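Local coordinates for protein amidase, hydantoinase/carbamoylase family (Burkholderia vietnamiensis, PDB 5I4M) that probably hydrolyses N-carbamoyl-L-amino acids to free amino acids, as a two-zinc amidase of the M20 peptidase family, at residues 144-149 with 162-167; 289-294 with 299-304; 342-347 with 381-386. All blocks are in the same frame, centred on the assembly; numbering follows the deposited sequence.

Contact 1: 144-149 with 162-167; sequences VIWTNE and GVFAGV. With 3PG (3-phosphoglyceric acid), chain E.
The carboxylate of E149 meets the bound 3-phosphoglyceric acid, its OE1 coming within 2.6 Å of the ligand's O2P. Three residues before E149, W146 turns to the helix across the contact, so the same short run of chain serves both the active site and the protein interior. E149 is recorded as binding the first zinc in a structure of this protein, and its backbone N is held by D106. The contact itself is a T-shaped aromatic pair. The six-membered ring of W146 directs its CZ3-CH2 edge at one face of the F164 phenyl, with centroids 5.1 Å apart and planes at 78°. Its closest approach, W146 CZ3 to F164 CG, is 3.7 Å. F164 sets its CG anti to the backbone N (chi1 -174°), which carries the ring out from the helix and lays its face across the indole edge. The indole is steadied from another direction by V144, whose CG1 sits 3.4 Å above the indole plane, over the middle of the ring system. L384 and D380 of helix 380-384 also touch W146. Just past F164 the helix ends: V167 N bonds to G162 O at 2.9 Å, a second bond from G166 N to V163 O lies inside the first, and G166 takes a positive phi of 85°. Together these features make a Schellman motif. The chemistry thus divides cleanly along six residues. A buried aromatic pair with no hydrogen bond across it joins the strand's exit to the helix, and the polar work of the pocket begins immediately beyond.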
ATOM      1  N   VAL A 144      -1.147  25.466  24.690  1.00 10.23           N
ATOM      2  CA  VAL A 144      -1.274  24.017  24.757  1.00  9.14           C
ATOM      3  C   VAL A 144      -0.734  23.405  23.472  1.00 11.18           C
ATOM      4  O   VAL A 144      -0.956  23.938  22.377  1.00  9.52           O
ATOM      5  CB  VAL A 144      -2.740  23.588  24.995  1.00  7.92           C
ATOM      6  CG1 VAL A 144      -2.835  22.079  25.187  1.00 10.73           C
ATOM      7  CG2 VAL A 144      -3.315  24.296  26.234  1.00  8.82           C
ATOM      8  N   ILE A 145      -0.006  22.291  23.613  1.00  8.30           N
ATOM      9  CA  ILE A 145       0.226  21.362  22.510  1.00  8.63           C
ATOM     10  C   ILE A 145      -0.704  20.173  22.709  1.00  9.90           C
ATOM     11  O   ILE A 145      -0.597  19.458  23.713  1.00  9.63           O
ATOM     12  CB  ILE A 145       1.687  20.891  22.443  1.00  9.05           C
ATOM     13  CG1 ILE A 145       2.627  22.075  22.218  1.00 11.36           C
ATOM     14  CG2 ILE A 145       1.835  19.853  21.316  1.00 12.56           C
ATOM     15  CD1 ILE A 145       4.079  21.773  22.491  1.00 10.90           C
ATOM     16  N   TRP A 146      -1.597  19.942  21.750  1.00  6.42           N
ATOM     17  CA  TRP A 146      -2.494  18.792  21.811  1.00  7.74           C
ATOM     18  C   TRP A 146      -1.898  17.617  21.051  1.00 10.78           C
ATOM     19  O   TRP A 146      -1.391  17.777  19.941  1.00  8.95           O
ATOM     20  CB  TRP A 146      -3.871  19.126  21.229  1.00  8.75           C
ATOM     21  CG  TRP A 146      -4.565  20.264  21.922  1.00 10.79           C
ATOM     22  CD1 TRP A 146      -4.680  21.549  21.468  1.00 11.80           C
ATOM     23  CD2 TRP A 146      -5.253  20.220  23.182  1.00  8.28           C
ATOM     24  NE1 TRP A 146      -5.390  22.311  22.373  1.00  9.21           N
ATOM     25  CE2 TRP A 146      -5.757  21.519  23.429  1.00  8.90           C
ATOM     26  CE3 TRP A 146      -5.491  19.212  24.127  1.00  7.34           C
ATOM     27  CZ2 TRP A 146      -6.477  21.837  24.583  1.00  8.75           C
ATOM     28  CZ3 TRP A 146      -6.220  19.527  25.270  1.00  7.90           C
ATOM     29  CH2 TRP A 146      -6.699  20.830  25.490  1.00 13.22           C
ATOM     30  N   THR A 147      -2.013  16.425  21.636  1.00  8.13           N
ATOM     31  CA  THR A 147      -1.372  15.228  21.099  1.00  8.09           C
ATOM     32  C   THR A 147      -2.088  14.667  19.873  1.00  9.89           C
ATOM     33  O   THR A 147      -3.319  14.566  19.845  1.00  9.19           O
ATOM     34  CB  THR A 147      -1.324  14.154  22.184  1.00  9.70           C
ATOM     35  OG1 THR A 147      -0.458  14.577  23.244  1.00  9.92           O
ATOM     36  CG2 THR A 147      -0.850  12.805  21.623  1.00  7.13           C
ATOM     37  N   ASN A 148      -1.296  14.261  18.870  1.00  7.92           N
ATOM     38  CA  ASN A 148      -1.768  13.471  17.725  1.00 10.05           C
ATOM     39  C   ASN A 148      -3.003  14.082  17.071  1.00 10.74           C
ATOM     40  O   ASN A 148      -3.989  13.394  16.785  1.00  9.52           O
ATOM     41  CB  ASN A 148      -2.063  12.018  18.122  1.00  8.75           C
ATOM     42  CG  ASN A 148      -2.399  11.152  16.909  1.00  8.36           C
ATOM     43  OD1 ASN A 148      -1.700  11.209  15.901  1.00 10.13           O
ATOM     44  ND2 ASN A 148      -3.500  10.406  16.980  1.00  6.51           N
ATOM     45  N   GLU A 149      -2.962  15.392  16.831  1.00  7.93           N
ATOM     46  CA  GLU A 149      -4.170  16.022  16.311  1.00  7.44           C
ATOM     47  C   GLU A 149      -4.494  15.534  14.905  1.00  8.46           C
ATOM     48  O   GLU A 149      -5.668  15.470  14.542  1.00  8.62           O
ATOM     49  CB  GLU A 149      -4.041  17.549  16.350  1.00  5.63           C
ATOM     50  CG  GLU A 149      -5.297  18.324  15.923  1.00  7.49           C
ATOM     51  CD  GLU A 149      -5.419  18.479  14.413  1.00 15.06           C
ATOM     52  OE1 GLU A 149      -4.443  18.169  13.694  1.00 10.87           O
ATOM     53  OE2 GLU A 149      -6.493  18.897  13.945  1.00 15.45           O
ATOM     54  N   GLY A 162     -10.288  15.500  22.326  1.00  9.30           N
ATOM     55  CA  GLY A 162     -11.546  14.807  22.584  1.00  8.17           C
ATOM     56  C   GLY A 162     -11.602  14.187  23.971  1.00  8.69           C
ATOM     57  O   GLY A 162     -12.638  14.221  24.634  1.00 10.12           O
ATOM     58  N   VAL A 163     -10.499  13.594  24.424  1.00  8.59           N
ATOM     59  CA  VAL A 163     -10.458  13.087  25.794  1.00  9.20           C
ATOM     60  C   VAL A 163     -10.606  14.240  26.778  1.00 10.24           C
ATOM     61  O   VAL A 163     -11.378  14.171  27.746  1.00 12.43           O
ATOM     62  CB  VAL A 163      -9.155  12.313  26.057  1.00  9.61           C
ATOM     63  CG1 VAL A 163      -9.117  11.890  27.519  1.00 10.07           C
ATOM     64  CG2 VAL A 163      -9.031  11.106  25.138  1.00  8.90           C
ATOM     65  N   PHE A 164      -9.855  15.319  26.539  1.00  9.17           N
ATOM     66  CA  PHE A 164      -9.910  16.493  27.410  1.00  9.56           C
ATOM     67  C   PHE A 164     -11.336  17.000  27.550  1.00 10.17           C
ATOM     68  O   PHE A 164     -11.805  17.273  28.666  1.00 10.78           O
ATOM     69  CB  PHE A 164      -8.999  17.597  26.851  1.00  9.06           C
ATOM     70  CG  PHE A 164      -8.872  18.794  27.766  1.00 10.92           C
ATOM     71  CD1 PHE A 164      -9.850  19.783  27.781  1.00 11.52           C
ATOM     72  CD2 PHE A 164      -7.782  18.921  28.611  1.00 10.73           C
ATOM     73  CE1 PHE A 164      -9.748  20.881  28.632  1.00 15.24           C
ATOM     74  CE2 PHE A 164      -7.671  20.011  29.467  1.00 14.63           C
ATOM     75  CZ  PHE A 164      -8.659  20.995  29.472  1.00 15.21           C
ATOM     76  N   ALA A 165     -12.056  17.085  26.435  1.00 10.40           N
ATOM     77  CA  ALA A 165     -13.407  17.618  26.420  1.00 10.91           C
ATOM     78  C   ALA A 165     -14.459  16.629  26.907  1.00 10.90           C
ATOM     79  O   ALA A 165     -15.635  16.995  26.960  1.00 12.50           O
ATOM     80  CB  ALA A 165     -13.765  18.093  25.003  1.00 10.22           C
ATOM     81  N   GLY A 166     -14.089  15.401  27.265  1.00 11.24           N
ATOM     82  CA  GLY A 166     -15.077  14.465  27.769  1.00 11.61           C
ATOM     83  C   GLY A 166     -15.813  13.702  26.694  1.00 11.46           C
ATOM     84  O   GLY A 166     -16.808  13.027  26.994  1.00 12.13           O
ATOM     85  N   VAL A 167     -15.354  13.793  25.448  1.00 10.69           N
ATOM     86  CA  VAL A 167     -16.004  13.092  24.345  1.00 10.61           C
ATOM     87  C   VAL A 167     -15.605  11.622  24.322  1.00 10.60           C
ATOM     88  O   VAL A 167     -16.436  10.750  24.055  1.00 14.09           O
ATOM     89  CB  VAL A 167     -15.661  13.794  23.019  1.00 13.05           C
ATOM     90  CG1 VAL A 167     -16.160  12.981  21.831  1.00 10.89           C
ATOM     91  CG2 VAL A 167     -16.272  15.194  23.013  1.00 15.86           C
TER
HETATM   92  C1  3PG E 503      -8.621  17.090   9.600  0.84 11.34           C
HETATM   93  O1  3PG E 503      -8.261  16.331   8.682  0.84  7.50           O
HETATM   94  O2  3PG E 503      -9.443  18.016   9.429  0.84  7.96           O
HETATM   95  C2  3PG E 503      -8.034  16.863  10.964  0.84 16.11           C
HETATM   96  O3  3PG E 503      -8.872  17.459  11.971  0.84 23.09           O
HETATM   97  C3  3PG E 503      -6.670  17.512  11.004  0.84 12.18           C
HETATM   98  O1P 3PG E 503      -6.815  18.926  10.860  0.84 10.20           O
HETATM   99  P   3PG E 503      -5.503  19.829  10.481  0.84 21.06           P
HETATM  100  O2P 3PG E 503      -4.381  19.344  11.368  0.84 12.66           O
HETATM  101  O3P 3PG E 503      -5.262  19.517   9.010  0.84  7.41           O
HETATM  102  O4P 3PG E 503      -5.950  21.267  10.797  0.84 15.10           O

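Contact 2: 289-294 with 299-304; sequences QVHPNS and PGRVFF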
ATOM      1  N   GLN A 289      -4.565  -0.208   1.655  1.00  7.04           N
ATOM      2  CA  GLN A 289      -3.567  -1.268   1.828  1.00  7.83           C
ATOM      3  C   GLN A 289      -4.076  -2.512   1.110  1.00 10.31           C
ATOM      4  O   GLN A 289      -5.124  -3.046   1.478  1.00  9.51           O
ATOM      5  CB  GLN A 289      -3.321  -1.593   3.311  1.00 13.98           C
ATOM      6  CG  GLN A 289      -2.755  -0.452   4.190  1.00 17.55           C
ATOM      7  CD  GLN A 289      -2.810  -0.771   5.698  1.00 21.09           C
ATOM      8  OE1 GLN A 289      -3.740  -1.414   6.170  1.00 25.00           O
ATOM      9  NE2 GLN A 289      -1.804  -0.326   6.446  1.00 25.93           N
ATOM     10  N   VAL A 290      -3.343  -2.974   0.101  1.00 10.43           N
ATOM     11  CA  VAL A 290      -3.756  -4.108  -0.726  1.00 10.34           C
ATOM     12  C   VAL A 290      -3.013  -5.356  -0.273  1.00  8.76           C
ATOM     13  O   VAL A 290      -1.815  -5.294   0.026  1.00  7.94           O
ATOM     14  CB  VAL A 290      -3.483  -3.816  -2.215  1.00 10.19           C
ATOM     15  CG1 VAL A 290      -3.872  -5.009  -3.105  1.00 10.65           C
ATOM     16  CG2 VAL A 290      -4.195  -2.526  -2.646  1.00 10.79           C
ATOM     17  N   HIS A 291      -3.716  -6.502  -0.226  1.00  9.74           N
ATOM     18  CA  HIS A 291      -3.106  -7.770   0.156  0.50  9.32           C
ATOM     19  C   HIS A 291      -3.428  -8.833  -0.891  1.00  7.44           C
ATOM     20  O   HIS A 291      -4.595  -8.973  -1.291  1.00  7.66           O
ATOM     21  CB  HIS A 291      -3.605  -8.199   1.547  0.50  9.42           C
ATOM     22  CG  HIS A 291      -3.460  -7.136   2.598  0.50 11.72           C
ATOM     23  ND1 HIS A 291      -2.309  -6.970   3.339  0.50 15.93           N
ATOM     24  CD2 HIS A 291      -4.323  -6.185   3.030  0.50 12.91           C
ATOM     25  CE1 HIS A 291      -2.467  -5.959   4.178  0.50 12.18           C
ATOM     26  NE2 HIS A 291      -3.684  -5.471   4.016  0.50 12.74           N
ATOM     27  N   PRO A 292      -2.438  -9.625  -1.342  1.00  9.38           N
ATOM     28  CA  PRO A 292      -1.040  -9.587  -0.901  1.00  7.64           C
ATOM     29  C   PRO A 292      -0.195  -8.549  -1.630  1.00  7.74           C
ATOM     30  O   PRO A 292       0.994  -8.444  -1.347  1.00 10.39           O
ATOM     31  CB  PRO A 292      -0.543 -11.007  -1.211  1.00  6.58           C
ATOM     32  CG  PRO A 292      -1.327 -11.403  -2.423  1.00  8.07           C
ATOM     33  CD  PRO A 292      -2.710 -10.791  -2.204  1.00  7.09           C
ATOM     34  N   ASN A 293      -0.797  -7.796  -2.552  1.00  7.36           N
ATOM     35  CA  ASN A 293      -0.100  -6.734  -3.293  1.00  7.22           C
ATOM     36  C   ASN A 293       0.982  -7.308  -4.209  1.00 11.39           C
ATOM     37  O   ASN A 293       2.047  -6.711  -4.391  1.00  8.23           O
ATOM     38  CB  ASN A 293       0.492  -5.678  -2.353  1.00  7.89           C
ATOM     39  CG  ASN A 293       0.444  -4.278  -2.947  1.00  6.65           C
ATOM     40  OD1 ASN A 293      -0.421  -3.972  -3.769  1.00 12.06           O
ATOM     41  ND2 ASN A 293       1.376  -3.422  -2.534  1.00  8.20           N
ATOM     42  N   SER A 294       0.710  -8.465  -4.801  1.00  8.40           N
ATOM     43  CA  SER A 294       1.601  -9.070  -5.787  1.00  6.88           C
ATOM     44  C   SER A 294       0.977  -8.919  -7.169  1.00 10.07           C
ATOM     45  O   SER A 294      -0.217  -9.177  -7.342  1.00  9.83           O
ATOM     46  CB  SER A 294       1.852 -10.546  -5.463  1.00  8.57           C
ATOM     47  OG  SER A 294       2.702 -11.139  -6.435  1.00  8.96           O
ATOM     48  N   PRO A 299      -6.108  -9.475  -5.885  1.00  8.15           N
ATOM     49  CA  PRO A 299      -6.068  -9.081  -4.471  1.00  7.42           C
ATOM     50  C   PRO A 299      -7.223  -9.700  -3.692  1.00  8.14           C
ATOM     51  O   PRO A 299      -8.378  -9.655  -4.124  1.00  9.65           O
ATOM     52  CB  PRO A 299      -6.164  -7.552  -4.525  1.00  7.82           C
ATOM     53  CG  PRO A 299      -5.538  -7.200  -5.854  1.00  7.27           C
ATOM     54  CD  PRO A 299      -6.031  -8.307  -6.782  1.00  6.81           C
ATOM     55  N   GLY A 300      -6.898 -10.283  -2.543  1.00  6.59           N
ATOM     56  CA  GLY A 300      -7.882 -11.000  -1.755  1.00  9.58           C
ATOM     57  C   GLY A 300      -8.393 -10.204  -0.573  1.00 10.97           C
ATOM     58  O   GLY A 300      -9.411 -10.564   0.024  1.00 10.18           O
ATOM     59  N   ARG A 301      -7.708  -9.113  -0.225  1.00  8.79           N
ATOM     60  CA  ARG A 301      -8.127  -8.277   0.896  0.57 10.31           C
ATOM     61  C   ARG A 301      -7.645  -6.855   0.656  1.00  8.49           C
ATOM     62  O   ARG A 301      -6.484  -6.647   0.305  1.00 10.90           O
ATOM     63  CB  ARG A 301      -7.572  -8.817   2.222  0.57 11.54           C
ATOM     64  CG  ARG A 301      -8.174  -8.171   3.460  0.57 15.23           C
ATOM     65  CD  ARG A 301      -7.648  -8.796   4.756  0.57 17.40           C
ATOM     66  NE  ARG A 301      -6.273  -8.399   5.067  0.57 21.89           N
ATOM     67  CZ  ARG A 301      -5.222  -9.216   5.029  0.57 23.90           C
ATOM     68  NH1 ARG A 301      -5.372 -10.493   4.696  0.57 22.81           N
ATOM     69  NH2 ARG A 301      -4.013  -8.754   5.330  0.57 24.97           N
ATOM     70  N   VAL A 302      -8.528  -5.876   0.830  1.00  8.72           N
ATOM     71  CA  VAL A 302      -8.110  -4.480   0.719  1.00  6.73           C
ATOM     72  C   VAL A 302      -8.726  -3.701   1.872  1.00  9.86           C
ATOM     73  O   VAL A 302      -9.945  -3.749   2.087  1.00  8.68           O
ATOM     74  CB  VAL A 302      -8.488  -3.840  -0.632  1.00  9.92           C
ATOM     75  CG1 VAL A 302      -8.066  -2.356  -0.639  1.00  7.25           C
ATOM     76  CG2 VAL A 302      -7.821  -4.592  -1.796  1.00 10.59           C
ATOM     77  N   PHE A 303      -7.878  -2.998   2.612  1.00  8.00           N
ATOM     78  CA  PHE A 303      -8.290  -2.051   3.642  1.00  8.76           C
ATOM     79  C   PHE A 303      -8.211  -0.648   3.060  1.00  9.57           C
ATOM     80  O   PHE A 303      -7.248  -0.320   2.360  1.00  6.37           O
ATOM     81  CB  PHE A 303      -7.368  -2.165   4.863  1.00 10.54           C
ATOM     82  CG  PHE A 303      -7.500  -1.033   5.858  1.00  7.26           C
ATOM     83  CD1 PHE A 303      -6.740   0.125   5.723  1.00 10.63           C
ATOM     84  CD2 PHE A 303      -8.359  -1.145   6.939  1.00  9.09           C
ATOM     85  CE1 PHE A 303      -6.855   1.172   6.645  1.00 13.59           C
ATOM     86  CE2 PHE A 303      -8.471  -0.113   7.871  1.00 11.72           C
ATOM     87  CZ  PHE A 303      -7.717   1.046   7.719  1.00 12.26           C
ATOM     88  N   PHE A 304      -9.211   0.186   3.355  1.00  9.74           N
ATOM     89  CA  PHE A 304      -9.118   1.579   2.927  1.00 10.77           C
ATOM     90  C   PHE A 304      -9.988   2.449   3.825  1.00  7.66           C
ATOM     91  O   PHE A 304     -10.827   1.956   4.588  1.00  9.13           O
ATOM     92  CB  PHE A 304      -9.486   1.754   1.448  1.00  8.69           C
ATOM     93  CG  PHE A 304     -10.891   1.339   1.111  1.00  8.59           C
ATOM     94  CD1 PHE A 304     -11.199   0.007   0.885  1.00  9.95           C
ATOM     95  CD2 PHE A 304     -11.890   2.279   1.015  1.00  8.32           C
ATOM     96  CE1 PHE A 304     -12.495  -0.377   0.574  1.00  9.29           C
ATOM     97  CE2 PHE A 304     -13.185   1.901   0.708  1.00  9.65           C
ATOM     98  CZ  PHE A 304     -13.483   0.571   0.491  1.00 13.24           C
TER
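Q289 and F303 face each other as a hydrogen-bonded pair of an antiparallel hairpin, and their side chains run alongside one another. The CB of Q289 starts beside that of F303; CG then leads outward, CD comes to 4.0 Å from F303 CD1, and OE1 leans further in, 3.4 Å from the same CD1. NE2 is the branch turned from the phenyl. An extended chain beyond CG (chi2 168°) keeps the amide level with the ring, the two planes standing 51° apart. Beneath them, Q289 N gives a 2.8 Å bond to F303 O, and F303 N returns one to Q289 O. Two residues along, the pairing changes character. The carbonyl O of H291 accepts both G300 N, at 2.9 Å, and the longer R301 N, at 3.3 Å, while H291 N binds R301 O. Two residues thus oppose one, a classic beta bulge, just before the cis peptide bond that leads into P292. R301 NH2 is modelled over the face of the H291 imidazole, a placement left doubtful by the second conformer of each residue. On the other side of the sheet V290 CG1 meets P299 CB at 3.7 Å, next to V302. Helix 259-276 packs on P299 and V302, and V285 and G286 of the second subunit meet P299 and V290, respectively. The two sides of this hairpin in the dimerisation region therefore differ in chemistry: polar and aromatic groups line the Q289 side, aliphatic groups the V290 side, and the backbone bonds of the Q289-F303 and H291-R301 pairs tie the two strands together.

Contact 3: 342-347 with 381-386; sequences QIFYYA and ACYLAQ
Y383 and F344 approach from opposite directions, the tyrosine reaching out from its helix and the phenylalanine from its strand, until the hydroxyl of one meets the ring of the other. Y383 OH stands 3.3 Å from F344 CE1, and that carbon lies near the plane of the tyrosine ring, at its edge. F344 has CG anti to the backbone N (chi1 -170°), a torsion that swings its ring forward although its CB does not point at the helix. Y346 fills the angle between these two: its ring carries F344 CE2 at its edge, in plane, and is inclined to the Y383 ring by 57°, with centroids 6.0 Å apart, an oblique pairing. On the helical side C382 adds a sulfur-aromatic contact, SG lying 5.5 Å from the centroid of the Y346 ring, again obliquely. No direct hydrogen bond spans the contact. Instead one water, in the plane of the Y383 ring, donates to Y345 O at 2.7 Å and is hydrogen-bonded to Y383 OH, so the buried phenol has a polar partner in the water. The phenol of Y346 finds its own in Q234, which, like nearby G378, binds 3-phosphoglycerate; with the Y346 side chain about 5 Å from that ligand, the cluster stands at the edge of its pocket. Strand 337-350 is laid against strand 225-242, where I343 and F344 both face W236 in a classic beta bulge and Y346 pairs with Q234. Helix 380-384 leans with A381 on strand 390-395 and with C382 on A231, and F344, Y346 and Y383 join this helix to strand 337-350.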
ATOM      1  N   GLN A 342     -17.624   3.118  11.040  1.00  7.60           N
ATOM      2  CA  GLN A 342     -17.419   4.553  11.185  1.00  9.13           C
ATOM      3  C   GLN A 342     -16.574   4.751  12.436  1.00 12.09           C
ATOM      4  O   GLN A 342     -17.025   4.456  13.551  1.00 10.73           O
ATOM      5  CB  GLN A 342     -18.756   5.279  11.276  1.00 10.79           C
ATOM      6  CG  GLN A 342     -18.640   6.776  11.527  1.00 11.24           C
ATOM      7  CD  GLN A 342     -20.007   7.447  11.555  1.00 12.01           C
ATOM      8  OE1 GLN A 342     -20.610   7.685  10.514  1.00 14.34           O
ATOM      9  NE2 GLN A 342     -20.522   7.705  12.757  1.00 11.25           N
ATOM     10  N   ILE A 343     -15.327   5.201  12.261  1.00  7.92           N
ATOM     11  CA  ILE A 343     -14.407   5.305  13.390  1.00  9.56           C
ATOM     12  C   ILE A 343     -14.377   6.699  14.002  1.00 14.51           C
ATOM     13  O   ILE A 343     -13.727   6.889  15.042  1.00 10.07           O
ATOM     14  CB  ILE A 343     -12.981   4.880  12.993  1.00  9.88           C
ATOM     15  CG1 ILE A 343     -12.384   5.859  11.981  1.00  8.87           C
ATOM     16  CG2 ILE A 343     -12.972   3.450  12.434  1.00  7.65           C
ATOM     17  CD1 ILE A 343     -10.850   5.846  11.981  1.00  8.34           C
ATOM     18  N   PHE A 344     -15.087   7.666  13.419  1.00 10.29           N
ATOM     19  CA  PHE A 344     -14.978   9.064  13.837  1.00  8.93           C
ATOM     20  C   PHE A 344     -16.210   9.813  13.358  1.00  8.99           C
ATOM     21  O   PHE A 344     -16.591   9.687  12.191  1.00 10.09           O
ATOM     22  CB  PHE A 344     -13.710   9.680  13.240  1.00  6.37           C
ATOM     23  CG  PHE A 344     -13.349  11.059  13.772  1.00  7.72           C
ATOM     24  CD1 PHE A 344     -13.291  11.313  15.135  1.00 10.05           C
ATOM     25  CD2 PHE A 344     -12.982  12.069  12.892  1.00 10.34           C
ATOM     26  CE1 PHE A 344     -12.915  12.564  15.612  1.00  9.79           C
ATOM     27  CE2 PHE A 344     -12.607  13.329  13.365  1.00 12.78           C
ATOM     28  CZ  PHE A 344     -12.577  13.571  14.728  1.00  9.56           C
ATOM     29  N   TYR A 345     -16.829  10.586  14.248  1.00  9.23           N
ATOM     30  CA  TYR A 345     -17.936  11.450  13.852  1.00  9.06           C
ATOM     31  C   TYR A 345     -18.038  12.602  14.840  1.00 11.11           C
ATOM     32  O   TYR A 345     -17.996  12.383  16.054  1.00  8.48           O
ATOM     33  CB  TYR A 345     -19.260  10.671  13.802  1.00  9.86           C
ATOM     34  CG  TYR A 345     -20.492  11.564  13.808  1.00 13.10           C
ATOM     35  CD1 TYR A 345     -20.667  12.557  12.851  1.00  8.01           C
ATOM     36  CD2 TYR A 345     -21.484  11.406  14.770  1.00 17.45           C
ATOM     37  CE1 TYR A 345     -21.808  13.389  12.867  1.00  8.40           C
ATOM     38  CE2 TYR A 345     -22.610  12.220  14.788  1.00 22.95           C
ATOM     39  CZ  TYR A 345     -22.766  13.211  13.837  1.00 20.87           C
ATOM     40  OH  TYR A 345     -23.895  14.020  13.861  1.00 17.60           O
ATOM     41  N   TYR A 346     -18.151  13.824  14.323  1.00 11.15           N
ATOM     42  CA  TYR A 346     -18.653  14.924  15.133  1.00  9.46           C
ATOM     43  C   TYR A 346     -19.501  15.838  14.264  1.00  9.75           C
ATOM     44  O   TYR A 346     -19.226  16.022  13.073  1.00  8.06           O
ATOM     45  CB  TYR A 346     -17.523  15.710  15.821  1.00  7.57           C
ATOM     46  CG  TYR A 346     -16.557  16.446  14.920  1.00 10.00           C
ATOM     47  CD1 TYR A 346     -16.803  17.764  14.530  1.00 11.15           C
ATOM     48  CD2 TYR A 346     -15.375  15.838  14.492  1.00 12.87           C
ATOM     49  CE1 TYR A 346     -15.911  18.457  13.722  1.00  8.85           C
ATOM     50  CE2 TYR A 346     -14.473  16.522  13.685  1.00 10.55           C
ATOM     51  CZ  TYR A 346     -14.747  17.818  13.303  1.00 11.43           C
ATOM     52  OH  TYR A 346     -13.844  18.481  12.505  1.00 12.10           O
ATOM     53  N   ALA A 347     -20.549  16.373  14.867  1.00 10.87           N
ATOM     54  CA  ALA A 347     -21.453  17.251  14.159  1.00  8.50           C
ATOM     55  C   ALA A 347     -20.779  18.594  13.892  1.00 10.44           C
ATOM     56  O   ALA A 347     -19.871  18.997  14.629  1.00 11.61           O
ATOM     57  CB  ALA A 347     -22.721  17.462  14.973  1.00  9.64           C
ATOM     58  N   ALA A 381      -9.713  22.987  18.745  1.00  8.25           N
ATOM     59  CA  ALA A 381     -10.724  23.953  19.160  1.00  7.58           C
ATOM     60  C   ALA A 381     -12.151  23.429  18.974  1.00 10.48           C
ATOM     61  O   ALA A 381     -13.056  23.841  19.710  1.00 11.56           O
ATOM     62  CB  ALA A 381     -10.546  25.259  18.385  1.00 11.64           C
ATOM     63  N   CYS A 382     -12.385  22.541  17.998  1.00  7.91           N
ATOM     64  CA  CYS A 382     -13.743  22.015  17.811  1.00  9.60           C
ATOM     65  C   CYS A 382     -14.208  21.238  19.031  1.00  9.80           C
ATOM     66  O   CYS A 382     -15.396  21.272  19.383  1.00  9.37           O
ATOM     67  CB  CYS A 382     -13.819  21.127  16.568  1.00  8.75           C
ATOM     68  SG  CYS A 382     -13.338  21.985  15.041  1.00 12.76           S
ATOM     69  N   TYR A 383     -13.294  20.522  19.688  1.00  7.73           N
ATOM     70  CA  TYR A 383     -13.668  19.829  20.916  1.00  8.08           C
ATOM     71  C   TYR A 383     -13.670  20.759  22.120  1.00 11.01           C
ATOM     72  O   TYR A 383     -14.528  20.630  23.002  1.00  9.83           O
ATOM     73  CB  TYR A 383     -12.734  18.639  21.138  1.00  8.85           C
ATOM     74  CG  TYR A 383     -13.164  17.408  20.359  1.00  8.29           C
ATOM     75  CD1 TYR A 383     -14.504  17.043  20.286  1.00 11.48           C
ATOM     76  CD2 TYR A 383     -12.231  16.614  19.692  1.00  7.48           C
ATOM     77  CE1 TYR A 383     -14.903  15.900  19.583  1.00  8.32           C
ATOM     78  CE2 TYR A 383     -12.622  15.482  18.983  1.00  8.14           C
ATOM     79  CZ  TYR A 383     -13.955  15.133  18.929  1.00 10.41           C
ATOM     80  OH  TYR A 383     -14.342  14.006  18.232  1.00 10.69           O
ATOM     81  N   LEU A 384     -12.740  21.712  22.184  1.00 10.29           N
ATOM     82  CA  LEU A 384     -12.768  22.661  23.290  1.00  8.80           C
ATOM     83  C   LEU A 384     -14.076  23.433  23.321  1.00  9.77           C
ATOM     84  O   LEU A 384     -14.558  23.791  24.403  1.00  9.48           O
ATOM     85  CB  LEU A 384     -11.600  23.634  23.190  1.00  8.99           C
ATOM     86  CG  LEU A 384     -10.237  22.963  23.278  1.00 11.52           C
ATOM     87  CD1 LEU A 384      -9.118  24.011  23.247  1.00 10.95           C
ATOM     88  CD2 LEU A 384     -10.164  22.133  24.540  1.00 14.93           C
ATOM     89  N   ALA A 385     -14.671  23.687  22.151  1.00  8.78           N
ATOM     90  CA  ALA A 385     -15.927  24.427  22.101  1.00 10.77           C
ATOM     91  C   ALA A 385     -17.045  23.727  22.857  1.00 12.23           C
ATOM     92  O   ALA A 385     -18.013  24.387  23.248  1.00 12.41           O
ATOM     93  CB  ALA A 385     -16.358  24.657  20.651  1.00  9.43           C
ATOM     94  N   GLN A 386     -16.938  22.413  23.072  1.00 12.03           N
ATOM     95  CA  GLN A 386     -17.972  21.695  23.810  1.00 13.20           C
ATOM     96  C   GLN A 386     -17.917  21.967  25.307  1.00 15.79           C
ATOM     97  O   GLN A 386     -18.907  21.719  26.007  1.00 14.09           O
ATOM     98  CB  GLN A 386     -17.855  20.188  23.556  1.00  9.71           C
ATOM     99  CG  GLN A 386     -18.065  19.776  22.092  1.00 13.76           C
ATOM    100  CD  GLN A 386     -18.274  18.279  21.943  1.00 15.80           C
ATOM    101  OE1 GLN A 386     -18.639  17.601  22.903  1.00 14.95           O
ATOM    102  NE2 GLN A 386     -18.037  17.756  20.742  1.00  9.90           N
TER
HETATM  103  O   HOH W   1     -16.880  13.189  18.334  1.00 11.20           O

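Contacts 1 and 3 are buried neighbours, 10 and 11 Å from the centre of the chain and 10 Å apart between their own centres. The centre of contact 2 lies 33 Å from that of contact 1 and 31 Å from that of contact 3, partly exposed and beside the second subunit. Contacts 1 and 3 meet where A165 packs on Y383 and V167 on Q386. Both rely on aromatic rings meeting between a strand or its exit and a helix, contact 3 adding a bridging water. Contact 1 supplies E149 to the ligand pocket, and Y346 of contact 3 lies close to it, whereas contact 2 pairs, through backbone hydrogen bonds, the strands of a hairpin from whose turn N296 reaches the ligand of the other subunit.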